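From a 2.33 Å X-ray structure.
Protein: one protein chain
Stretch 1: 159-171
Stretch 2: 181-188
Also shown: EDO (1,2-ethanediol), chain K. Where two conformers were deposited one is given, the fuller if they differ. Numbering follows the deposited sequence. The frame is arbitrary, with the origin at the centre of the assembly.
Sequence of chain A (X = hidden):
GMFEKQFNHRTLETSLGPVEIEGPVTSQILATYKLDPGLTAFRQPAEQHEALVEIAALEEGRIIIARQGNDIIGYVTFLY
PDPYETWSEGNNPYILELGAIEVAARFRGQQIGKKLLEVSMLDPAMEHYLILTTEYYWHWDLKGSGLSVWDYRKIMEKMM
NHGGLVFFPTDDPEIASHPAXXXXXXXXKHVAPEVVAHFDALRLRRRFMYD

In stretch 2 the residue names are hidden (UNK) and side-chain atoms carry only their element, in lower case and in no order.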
# COMPACT_ATOMS: atom_id res chain seq x y z
N MSE A 159 5.47 -1.35 10.59
CA MSE A 159 5.26 -2.27 9.49
C MSE A 159 5.68 -1.62 8.21
O MSE A 159 6.41 -2.21 7.42
CB MSE A 159 3.80 -2.66 9.39
CG MSE A 159 3.53 -3.62 8.27
SE MSE A 159 1.71 -3.92 7.96
CE MSE A 159 1.25 -2.27 7.25
N MSE A 160 5.18 -0.41 7.97
CA MSE A 160 5.50 0.36 6.76
C MSE A 160 7.02 0.64 6.67
O MSE A 160 7.59 0.63 5.59
CB MSE A 160 4.72 1.67 6.74
CG MSE A 160 3.21 1.50 6.52
SE MSE A 160 2.78 0.74 4.75
CE MSE A 160 0.75 1.00 4.76
N ASN A 161 7.64 0.88 7.81
CA ASN A 161 9.09 1.11 7.86
C ASN A 161 9.86 -0.07 7.30
O ASN A 161 10.83 0.11 6.61
CB ASN A 161 9.54 1.41 9.29
CG ASN A 161 9.05 2.80 9.81
OD1 ASN A 161 9.04 3.05 11.01
ND2 ASN A 161 8.68 3.68 8.90
N HIS A 162 9.37 -1.28 7.56
CA HIS A 162 10.01 -2.49 7.05
C HIS A 162 9.99 -2.52 5.51
O HIS A 162 10.87 -3.08 4.89
CB HIS A 162 9.34 -3.77 7.61
CG HIS A 162 9.79 -4.12 9.00
ND1 HIS A 162 8.94 -4.06 10.09
CD2 HIS A 162 10.98 -4.56 9.47
CE1 HIS A 162 9.60 -4.44 11.17
NE2 HIS A 162 10.84 -4.74 10.83
N GLY A 163 8.98 -1.89 4.91
CA GLY A 163 8.88 -1.80 3.45
C GLY A 163 9.66 -0.62 2.87
O GLY A 163 9.68 -0.41 1.67
N GLY A 164 10.29 0.16 3.75
CA GLY A 164 11.10 1.30 3.33
C GLY A 164 10.37 2.64 3.40
O GLY A 164 10.97 3.68 3.14
N LEU A 165 9.09 2.62 3.74
CA LEU A 165 8.31 3.85 3.88
C LEU A 165 8.60 4.55 5.21
O LEU A 165 8.72 3.91 6.25
CB LEU A 165 6.79 3.57 3.76
CG LEU A 165 6.28 3.36 2.33
CD1 LEU A 165 6.57 1.95 1.86
CD2 LEU A 165 4.80 3.65 2.23
N VAL A 166 8.70 5.88 5.16
CA VAL A 166 8.97 6.70 6.33
C VAL A 166 7.93 7.81 6.44
O VAL A 166 7.47 8.31 5.43
CB VAL A 166 10.39 7.39 6.19
CG1 VAL A 166 10.81 8.01 7.49
CG2 VAL A 166 11.42 6.40 5.72
N PHE A 167 7.61 8.21 7.67
CA PHE A 167 6.65 9.28 7.92
C PHE A 167 7.16 10.60 7.38
O PHE A 167 8.33 10.93 7.53
CB PHE A 167 6.38 9.41 9.40
CG PHE A 167 5.58 10.61 9.76
CD1 PHE A 167 4.21 10.54 9.82
CD2 PHE A 167 6.20 11.82 10.04
CE1 PHE A 167 3.46 11.65 10.16
CE2 PHE A 167 5.47 12.93 10.38
CZ PHE A 167 4.10 12.85 10.45
N PHE A 168 6.25 11.36 6.74
CA PHE A 168 6.55 12.73 6.27
C PHE A 168 5.45 13.68 6.73
O PHE A 168 4.26 13.36 6.60
CB PHE A 168 6.65 12.77 4.75
CG PHE A 168 7.94 12.24 4.21
CD1 PHE A 168 9.06 13.05 4.14
CD2 PHE A 168 8.04 10.93 3.78
CE1 PHE A 168 10.26 12.56 3.65
CE2 PHE A 168 9.24 10.44 3.27
CZ PHE A 168 10.34 11.25 3.21
N PRO A 169 5.83 14.83 7.30
CA PRO A 169 4.84 15.84 7.64
C PRO A 169 4.11 16.34 6.41
O PRO A 169 4.65 16.29 5.31
CB PRO A 169 5.68 16.98 8.26
CG PRO A 169 6.93 16.35 8.68
CD PRO A 169 7.18 15.24 7.72
N THR A 170 2.89 16.80 6.60
CA THR A 170 2.11 17.35 5.51
C THR A 170 1.08 18.35 6.03
O THR A 170 0.65 18.28 7.18
CB THR A 170 1.36 16.26 4.75
OG1 THR A 170 0.57 16.85 3.71
CG2 THR A 170 0.43 15.47 5.69
N ASP A 171 0.69 19.29 5.18
CA ASP A 171 -0.38 20.21 5.51
C ASP A 171 -1.69 19.81 4.82
O ASP A 171 -2.64 20.58 4.78
CB ASP A 171 0.01 21.65 5.16
CG ASP A 171 0.29 21.84 3.68
OD1 ASP A 171 -0.09 20.98 2.87
OD2 ASP A 171 0.89 22.87 3.34
N UNK A 181 -3.52 10.08 11.76
CA UNK A 181 -3.36 9.92 10.31
C UNK A 181 -1.94 10.25 9.92
O UNK A 181 -1.23 10.95 10.65
o UNK A 181 -6.13 9.51 10.39
c UNK A 181 -5.77 10.58 9.89
c UNK A 181 -4.32 10.82 9.54
n UNK A 181 -6.60 11.58 9.66
N UNK A 182 -1.49 9.74 8.78
CA UNK A 182 -0.15 10.04 8.34
C UNK A 182 0.10 9.80 6.86
O UNK A 182 -0.56 9.00 6.21
c UNK A 182 0.88 9.24 9.18
s UNK A 182 0.84 7.43 8.94
N UNK A 183 1.06 10.54 6.34
CA UNK A 183 1.59 10.33 5.03
C UNK A 183 2.94 9.70 5.20
O UNK A 183 3.73 10.13 6.03
c UNK A 183 2.95 13.17 2.72
c UNK A 183 1.75 11.68 4.30
c UNK A 183 2.68 11.72 3.08
c UNK A 183 2.06 10.97 1.89
N UNK A 184 3.20 8.66 4.45
CA UNK A 184 4.50 8.02 4.47
C UNK A 184 4.95 7.81 3.07
O UNK A 184 4.13 7.79 2.15
c UNK A 184 3.98 6.76 6.61
c UNK A 184 4.44 6.67 5.19
c UNK A 184 5.91 4.74 7.42
se UNK A 184 4.00 5.07 7.46
N UNK A 185 6.25 7.65 2.87
CA UNK A 185 6.77 7.45 1.53
C UNK A 185 8.13 6.78 1.51
O UNK A 185 8.94 6.98 2.37
c UNK A 185 6.82 8.76 0.79
N UNK A 186 8.35 5.99 0.46
CA UNK A 186 9.61 5.33 0.23
C UNK A 186 10.25 5.92 -1.00
O UNK A 186 9.69 5.82 -2.11
c UNK A 186 10.70 3.02 -0.27
n UNK A 186 11.43 0.63 -0.58
n UNK A 186 13.32 -0.51 -1.19
c UNK A 186 9.40 3.82 0.02
n UNK A 186 12.55 1.16 -2.53
c UNK A 186 10.35 1.61 -0.77
c UNK A 186 12.42 0.42 -1.44
N UNK A 187 11.38 6.59 -0.82
CA UNK A 187 12.11 7.19 -1.94
C UNK A 187 13.13 6.19 -2.48
O UNK A 187 14.16 5.93 -1.84
c UNK A 187 12.49 10.73 -0.34
c UNK A 187 11.84 9.53 -1.02
c UNK A 187 12.85 8.49 -1.52
c UNK A 187 13.66 9.06 -2.71
N UNK A 188 12.85 5.65 -3.66
CA UNK A 188 13.73 4.70 -4.29
C UNK A 188 15.14 5.23 -4.45
O UNK A 188 15.35 6.43 -4.64
C1 EDO K . 0.80 15.63 10.42
O1 EDO K . 1.73 16.25 9.49
C2 EDO K . 0.63 14.15 10.08
O2 EDO K . 0.03 13.42 11.17
O HOH W 1 1.50 12.91 7.53

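Position 181 carries four side-chain atoms, two carbons of which the second bears one oxygen and one nitrogen. They make no contact with stretch 1. This is a carboxamide one carbon from CA, so the residue is Asn181; both polar atoms are hydrogen-bonded elsewhere in the structure. Asn181 O accepts a hydrogen bond from O2 of the ethanediol (2.8 Å).

At position 182 one carbon is followed by one sulfur. The carbon, CB, points toward stretch 1 and meets the edge of the Phe167 ring, 3.6 Å from Phe167 CD1. The lone sulfur identifies Cys182.

Position 183 has four carbons forked at the second. One terminal carbon packs against Thr170 and Phe168. The fork is that of leucine, and in Leu183 the carbon is CD2, 4.0 Å from Thr170 CB and 4.2 Å from Phe168 CB.

The side chain at position 184 is an unbranched run of two carbons, a selenium and a last carbon, whose end reaches Met160 in the helix and Leu165 beyond it. The residue is selenomethionine, Met184. Its CE lies 3.4 Å from Met160 CB and 3.9 Å from Leu165 CB. Met184 CE is also 3.2 Å from Leu165 O, a carbonyl held by a hydrogen bond from Asn161 ND2 (2.7 Å from Leu165 O).

A single carbon at position 185, CB, approaches Phe168 CE2 at 3.9 Å and defines Ala185. Its backbone pairs with Val166.

Position 186 extends through three carbons and a nitrogen to a carbon bearing two more nitrogens, a guanidinium. The first nitrogen donates a weak hydrogen bond to Gly163 O. This is Arg186, with NE 3.0 Å from Gly163 O (130°). The chain passes beside Gly164, where a CB would fall 2.5 Å from Arg186 NE; the positive phi there also calls for glycine.

Position 187 shows four carbons forked at the first, one arm two carbons long, its end near the Phe168 ring: Ile187, with CD1 4.2 Å from Phe168 CZ. Position 188 has no side-chain atoms, is out of reach of stretch 1, and is Gly188.

The contact is built on antiparallel strand pairing, burying 677 Å² in total. Val166 N donates to Ala185 O (3.0 Å) and Ala185 N to Val166 O (2.9 Å), closing a reciprocal pair, and Phe168 N reaches Leu183 O at 2.9 Å. A water bridges Phe168 O and Leu183 N. Phe167 and Met184 occupy one sheet face; Val166, Phe168, Leu183 and Ala185 occupy the other. Through CE, Met184 links its own strand to the helix of stretch 1 at Met160, while Phe168 packs along its neighbours on the second face.

Stretch 2 181-188: NCLMARIG
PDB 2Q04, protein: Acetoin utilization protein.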